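Local coordinates for protein cadherin-5 (Gallus gallus, PDB 3PPE) that mediates calcium-dependent, homophilic adhesion between endothelial cells through its extracellular cadherin domains, of which this fragment holds the first two, at residues A[39-42]-A[43-47]; A[163-166]-A[167-170]. One frame throughout, in Å; residues are numbered along the deposited sequence.

Interaction 1. Residues A[39-42]-A[43-47]; sequences GESA and NTIFK
The carbonyl oxygen of Ser41 is the hub of a tight connection between strands 33-39 and 46-49, which belong to different sheets of the beta sandwich in the first cadherin domain. A type II beta turn from Gly39 to Ala42 leads into it, and the chain then folds back so that Ala42 and Phe46 form a single backbone bridge.

Among the hydrogen bonds, the one well-formed bond to Ser41 O comes from Phe46 N at 3.1 Å, almost straight at 170° and nearly in line with the carbonyl. Three weak bonds reach the same oxygen, from Thr44 N, Ile45 N and Thr44 OG1. The hydroxyl gets there because chi1 of 52° sets Thr44 OG1 between its own backbone N and carbonyl carbon. Asn43 N donates to Phe46 O at 2.6 Å, closing the loop from the other end, while Asn43 ND2 reaches back to Ile37 O.

The van der Waals contacts lie alongside. Ile45 runs its CG1 branch past Ser41, with CD1 3.5 Å from Ser41 OG, and the same side chain packs on Tyr69 and Leu61. An alanine here, lacking both branches beyond CB, would probably open a gap beside Ser41 and leave the Phe46 ring without its cover on one face. The ring, buried, meets that of Tyr69 edge-to-face. Glu40 O lies at the edge of the ring, 4.0 Å from Phe46 CD1, whereas Ile45 CG2 sits 3.6 Å above the ring plane, over its centre.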
ATOM      1  N   GLY A  39      -6.132 -18.794  -6.292  1.00 12.22           N
ATOM      2  CA  GLY A  39      -7.298 -18.040  -6.749  1.00 12.37           C
ATOM      3  C   GLY A  39      -6.938 -17.217  -7.975  1.00 13.37           C
ATOM      4  O   GLY A  39      -5.983 -17.554  -8.704  1.00 13.99           O
ATOM      5  N   GLU A  40      -7.671 -16.119  -8.196  1.00 13.02           N
ATOM      6  CA  GLU A  40      -7.589 -15.385  -9.474  1.00 13.35           C
ATOM      7  C   GLU A  40      -6.253 -14.666  -9.659  1.00 12.55           C
ATOM      8  O   GLU A  40      -5.933 -13.745  -8.907  1.00 11.24           O
ATOM      9  CB  GLU A  40      -8.756 -14.387  -9.616  1.00 11.82           C
ATOM     10  CG  GLU A  40     -10.127 -15.060  -9.714  1.00 13.85           C
ATOM     11  CD  GLU A  40     -11.226 -14.015  -9.981  1.00 15.53           C
ATOM     12  OE1 GLU A  40     -11.778 -14.008 -11.106  1.00 20.83           O
ATOM     13  OE2 GLU A  40     -11.467 -13.180  -9.100  1.00 15.88           O
ATOM     14  N   SER A  41      -5.492 -15.127 -10.658  1.00 13.28           N
ATOM     15  CA  SER A  41      -4.123 -14.660 -10.956  1.00 13.32           C
ATOM     16  C   SER A  41      -3.177 -14.792  -9.765  1.00 12.81           C
ATOM     17  O   SER A  41      -2.168 -14.095  -9.712  1.00 11.31           O
ATOM     18  CB  SER A  41      -4.155 -13.197 -11.495  1.00 13.12           C
ATOM     19  OG  SER A  41      -4.943 -13.147 -12.679  1.00 14.57           O
ATOM     20  N   ALA A  42      -3.512 -15.668  -8.798  1.00 13.23           N
ATOM     21  CA  ALA A  42      -2.568 -16.006  -7.709  1.00 13.69           C
ATOM     22  C   ALA A  42      -1.326 -16.679  -8.296  1.00 14.94           C
ATOM     23  O   ALA A  42      -1.454 -17.587  -9.127  1.00 15.26           O
ATOM     24  CB  ALA A  42      -3.216 -16.937  -6.687  1.00 13.18           C
ATOM     25  N   ASN A  43      -0.141 -16.257  -7.855  1.00 15.17           N
ATOM     26  CA  ASN A  43       1.121 -16.873  -8.279  1.00 16.90           C
ATOM     27  C   ASN A  43       1.541 -16.550  -9.729  1.00 17.72           C
ATOM     28  O   ASN A  43       2.588 -17.017 -10.183  1.00 19.20           O
ATOM     29  CB  ASN A  43       1.135 -18.415  -8.011  1.00 17.80           C
ATOM     30  CG  ASN A  43       0.739 -18.748  -6.592  1.00 15.69           C
ATOM     31  OD1 ASN A  43       1.442 -18.378  -5.645  1.00 15.37           O
ATOM     32  ND2 ASN A  43      -0.424 -19.372  -6.431  1.00 14.09           N
ATOM     33  N   THR A  44       0.731 -15.761 -10.439  1.00 17.02           N
ATOM     34  CA  THR A  44       1.090 -15.230 -11.757  1.00 16.95           C
ATOM     35  C   THR A  44       1.232 -13.711 -11.601  1.00 15.44           C
ATOM     36  O   THR A  44       2.347 -13.189 -11.459  1.00 16.08           O
ATOM     37  CB  THR A  44       0.083 -15.610 -12.877  1.00 16.75           C
ATOM     38  OG1 THR A  44      -1.253 -15.271 -12.490  1.00 18.53           O
ATOM     39  CG2 THR A  44       0.130 -17.114 -13.226  1.00 18.08           C
ATOM     40  N   ILE A  45       0.119 -13.001 -11.528  1.00 13.88           N
ATOM     41  CA  ILE A  45       0.194 -11.556 -11.273  1.00 13.48           C
ATOM     42  C   ILE A  45       0.587 -11.247  -9.838  1.00 13.19           C
ATOM     43  O   ILE A  45       1.421 -10.373  -9.586  1.00 13.43           O
ATOM     44  CB  ILE A  45      -1.157 -10.863 -11.604  1.00 14.08           C
ATOM     45  CG1 ILE A  45      -1.449 -11.049 -13.092  1.00 14.23           C
ATOM     46  CG2 ILE A  45      -1.176  -9.344 -11.125  1.00 13.38           C
ATOM     47  CD1 ILE A  45      -2.853 -10.486 -13.572  1.00 15.11           C
ATOM     48  N   PHE A  46      -0.035 -11.956  -8.899  1.00 12.61           N
ATOM     49  CA  PHE A  46       0.129 -11.657  -7.492  1.00 13.03           C
ATOM     50  C   PHE A  46       0.993 -12.736  -6.882  1.00 13.26           C
ATOM     51  O   PHE A  46       0.691 -13.918  -6.998  1.00 13.47           O
ATOM     52  CB  PHE A  46      -1.243 -11.615  -6.817  1.00 11.76           C
ATOM     53  CG  PHE A  46      -2.126 -10.554  -7.383  1.00 12.38           C
ATOM     54  CD1 PHE A  46      -3.237 -10.894  -8.130  1.00 11.50           C
ATOM     55  CD2 PHE A  46      -1.818  -9.208  -7.194  1.00 10.88           C
ATOM     56  CE1 PHE A  46      -4.041  -9.901  -8.675  1.00 16.67           C
ATOM     57  CE2 PHE A  46      -2.604  -8.206  -7.760  1.00 11.81           C
ATOM     58  CZ  PHE A  46      -3.718  -8.567  -8.510  1.00 13.26           C
ATOM     59  N   LYS A  47       2.089 -12.335  -6.271  1.00 14.19           N
ATOM     60  CA  LYS A  47       2.961 -13.313  -5.639  1.00 16.28           C
ATOM     61  C   LYS A  47       3.312 -12.878  -4.230  1.00 17.28           C
ATOM     62  O   LYS A  47       3.539 -11.684  -3.968  1.00 15.89           O
ATOM     63  CB  LYS A  47       4.249 -13.530  -6.450  1.00 16.29           C
ATOM     64  CG  LYS A  47       4.032 -13.891  -7.916  1.00 15.37           C
ATOM     65  CD  LYS A  47       5.368 -13.998  -8.641  1.00 18.72           C
ATOM     66  CE  LYS A  47       5.150 -14.221 -10.118  1.00 22.90           C
ATOM     67  NZ  LYS A  47       6.412 -14.685 -10.751  1.00 29.99           N
TER
HETATM   68  O   HOH W   1      -2.029 -20.781  -8.109  1.00 23.48           O

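Interaction 2. Residues A[163-166]-A[167-170]; sequences TARA and DLDR
From Thr163 to Leu168 the backbone leaves the end of strand 160-163 and bends through an irregular loop without helix or strand, in the second cadherin domain, a beta sandwich of Greek-key type. Ala164 and Ala166 have similar backbone angles, with psi near zero, and between them Arg165 is extended; Asp167 continues the bend, which brings the Leu168 side chain back against Arg165 CB. A water spans the loop, donating to Arg165 O at 2.9 Å and accepting from Leu168 N at 3.1 Å, and thereby joins two backbone groups that no direct bond links.

On the outer side of the loop, Arg165 and Asp167 form a salt bridge two residues apart. The guanidinium presents its NE and NH2 side-on, one nitrogen to each carboxylate oxygen, and both oxygens use their syn lone pairs. Arg165 NH2 lies 2.8 Å from Asp167 OD1, and Arg165 NE 2.9 Å from Asp167 OD2. The two planes are only 20° apart, so the paired groups are nearly coplanar and each restrains the rotation of the other. Asp167 OD1 lies in the guanidinium plane; OD2 is tilted slightly out of it. A bend at chi3 of 66° turns the end of the arginine toward the acid, and chi1 of 55° at Asp167 swings its carboxylate back to the arginine. The pair is on the surface, where solvent would probably moderate its strength.

Leu168 makes the apolar side of the contact. The leucine packs on Tyr152 and Phe153, while Thr163 OG1 faces other backbone, accepting from Thr121 N and bonding to Arg118 O. Within the loop, Leu168 CD2 touches Arg165 CB at 4.1 Å, and Leu168 CD1 meets Thr163 CG2 at the same distance.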
ATOM      1  N   THR A 163     -34.356  23.809 -27.270  1.00 11.58           N
ATOM      2  CA  THR A 163     -34.309  25.004 -28.124  1.00 11.21           C
ATOM      3  C   THR A 163     -33.745  26.156 -27.283  1.00 11.64           C
ATOM      4  O   THR A 163     -34.109  26.309 -26.114  1.00 11.32           O
ATOM      5  CB  THR A 163     -35.724  25.397 -28.692  1.00 11.62           C
ATOM      6  OG1 THR A 163     -36.596  25.651 -27.596  1.00 10.30           O
ATOM      7  CG2 THR A 163     -36.323  24.253 -29.584  1.00  7.87           C
ATOM      8  N   ALA A 164     -32.849  26.938 -27.896  1.00 12.39           N
ATOM      9  CA  ALA A 164     -32.191  28.094 -27.277  1.00 13.18           C
ATOM     10  C   ALA A 164     -32.839  29.415 -27.673  1.00 13.38           C
ATOM     11  O   ALA A 164     -32.480  30.454 -27.135  1.00 13.74           O
ATOM     12  CB  ALA A 164     -30.696  28.146 -27.634  1.00 13.45           C
ATOM     13  N   ARG A 165     -33.816  29.352 -28.563  1.00 13.36           N
ATOM     14  CA  ARG A 165     -34.505  30.536 -29.115  1.00 14.00           C
ATOM     15  C   ARG A 165     -35.940  30.120 -29.320  1.00 14.26           C
ATOM     16  O   ARG A 165     -36.189  28.947 -29.590  1.00 13.19           O
ATOM     17  CB  ARG A 165     -33.924  30.923 -30.496  1.00 12.36           C
ATOM     18  CG  ARG A 165     -32.444  31.409 -30.487  1.00 15.02           C
ATOM     19  CD  ARG A 165     -31.966  31.837 -31.880  1.00 15.43           C
ATOM     20  NE  ARG A 165     -32.700  33.030 -32.317  1.00 16.04           N
ATOM     21  CZ  ARG A 165     -32.318  34.285 -32.116  1.00 15.67           C
ATOM     22  NH1 ARG A 165     -31.185  34.563 -31.448  1.00 12.63           N
ATOM     23  NH2 ARG A 165     -33.109  35.275 -32.563  1.00 16.22           N
ATOM     24  N   ALA A 166     -36.868  31.078 -29.275  1.00 14.95           N
ATOM     25  CA  ALA A 166     -38.293  30.792 -29.533  1.00 16.76           C
ATOM     26  C   ALA A 166     -38.696  31.051 -30.978  1.00 18.75           C
ATOM     27  O   ALA A 166     -39.832  30.803 -31.328  1.00 19.69           O
ATOM     28  CB  ALA A 166     -39.186  31.617 -28.613  1.00 16.81           C
ATOM     29  N   ASP A 167     -37.782  31.521 -31.825  1.00 19.15           N
ATOM     30  CA  ASP A 167     -38.136  31.885 -33.213  1.00 20.73           C
ATOM     31  C   ASP A 167     -37.563  30.945 -34.280  1.00 20.91           C
ATOM     32  O   ASP A 167     -37.298  31.395 -35.400  1.00 20.20           O
ATOM     33  CB  ASP A 167     -37.676  33.336 -33.525  1.00 20.49           C
ATOM     34  CG  ASP A 167     -36.191  33.545 -33.246  1.00 22.08           C
ATOM     35  OD1 ASP A 167     -35.700  34.699 -33.321  1.00 21.46           O
ATOM     36  OD2 ASP A 167     -35.506  32.544 -32.923  1.00 23.47           O
ATOM     37  N   LEU A 168     -37.332  29.663 -33.959  1.00 20.65           N
ATOM     38  CA  LEU A 168     -36.762  28.773 -34.985  1.00 20.95           C
ATOM     39  C   LEU A 168     -37.783  28.495 -36.097  1.00 22.28           C
ATOM     40  O   LEU A 168     -38.810  27.863 -35.877  1.00 22.07           O
ATOM     41  CB  LEU A 168     -36.171  27.478 -34.421  1.00 20.08           C
ATOM     42  CG  LEU A 168     -35.131  27.615 -33.292  1.00 19.72           C
ATOM     43  CD1 LEU A 168     -34.752  26.262 -32.741  1.00 18.58           C
ATOM     44  CD2 LEU A 168     -33.907  28.389 -33.758  1.00 17.03           C
ATOM     45  N   ASP A 169     -37.443  28.946 -37.295  1.00 23.35           N
ATOM     46  CA  ASP A 169     -38.360  29.013 -38.427  1.00 24.40           C
ATOM     47  C   ASP A 169     -37.868  28.013 -39.464  1.00 24.16           C
ATOM     48  O   ASP A 169     -36.749  28.147 -39.981  1.00 23.32           O
ATOM     49  CB  ASP A 169     -38.316  30.440 -38.993  1.00 25.11           C
ATOM     50  CG  ASP A 169     -39.411  30.707 -40.046  1.00 29.99           C
ATOM     51  OD1 ASP A 169     -40.138  31.718 -39.901  1.00 36.45           O
ATOM     52  OD2 ASP A 169     -39.556  29.919 -41.008  1.00 33.64           O
ATOM     53  N   ARG A 170     -38.701  27.009 -39.747  1.00 23.43           N
ATOM     54  CA  ARG A 170     -38.407  25.979 -40.742  1.00 23.88           C
ATOM     55  C   ARG A 170     -38.043  26.542 -42.136  1.00 24.77           C
ATOM     56  O   ARG A 170     -37.222  25.958 -42.849  1.00 23.41           O
ATOM     57  CB  ARG A 170     -39.579  24.987 -40.855  1.00 23.61           C
ATOM     58  CG  ARG A 170     -39.234  23.745 -41.645  1.00 24.69           C
ATOM     59  CD  ARG A 170     -40.434  22.862 -41.921  1.00 27.67           C
ATOM     60  NE  ARG A 170     -40.203  22.165 -43.185  1.00 34.89           N
ATOM     61  CZ  ARG A 170     -39.582  20.998 -43.294  1.00 37.48           C
ATOM     62  NH1 ARG A 170     -39.162  20.385 -42.200  1.00 42.73           N
ATOM     63  NH2 ARG A 170     -39.395  20.426 -44.479  1.00 37.46           N
TER
HETATM   64  O   HOH W   2     -38.141  27.914 -31.545  1.00 16.53           O

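Interaction 1 and interaction 2 belong to different cadherin domains, the first and the second, and lie on opposite sides of the chain's centre. Their centres are 60 Å apart and their nearest atoms about 47 Å, so neither touches the other. Between the domains sit the calcium ions that rigidify the connection. Interaction 1 is the closer of the two to the calcium sites, without touching them: the side chain of Ile45 is about 14 Å from a bound calcium ion and about 10 Å from that of Asp62, a calcium ligand, and the side chain of Phe46 is about 10 Å from that of Glu11, another ligand. Residues 163-170 lie away from the annotated sites.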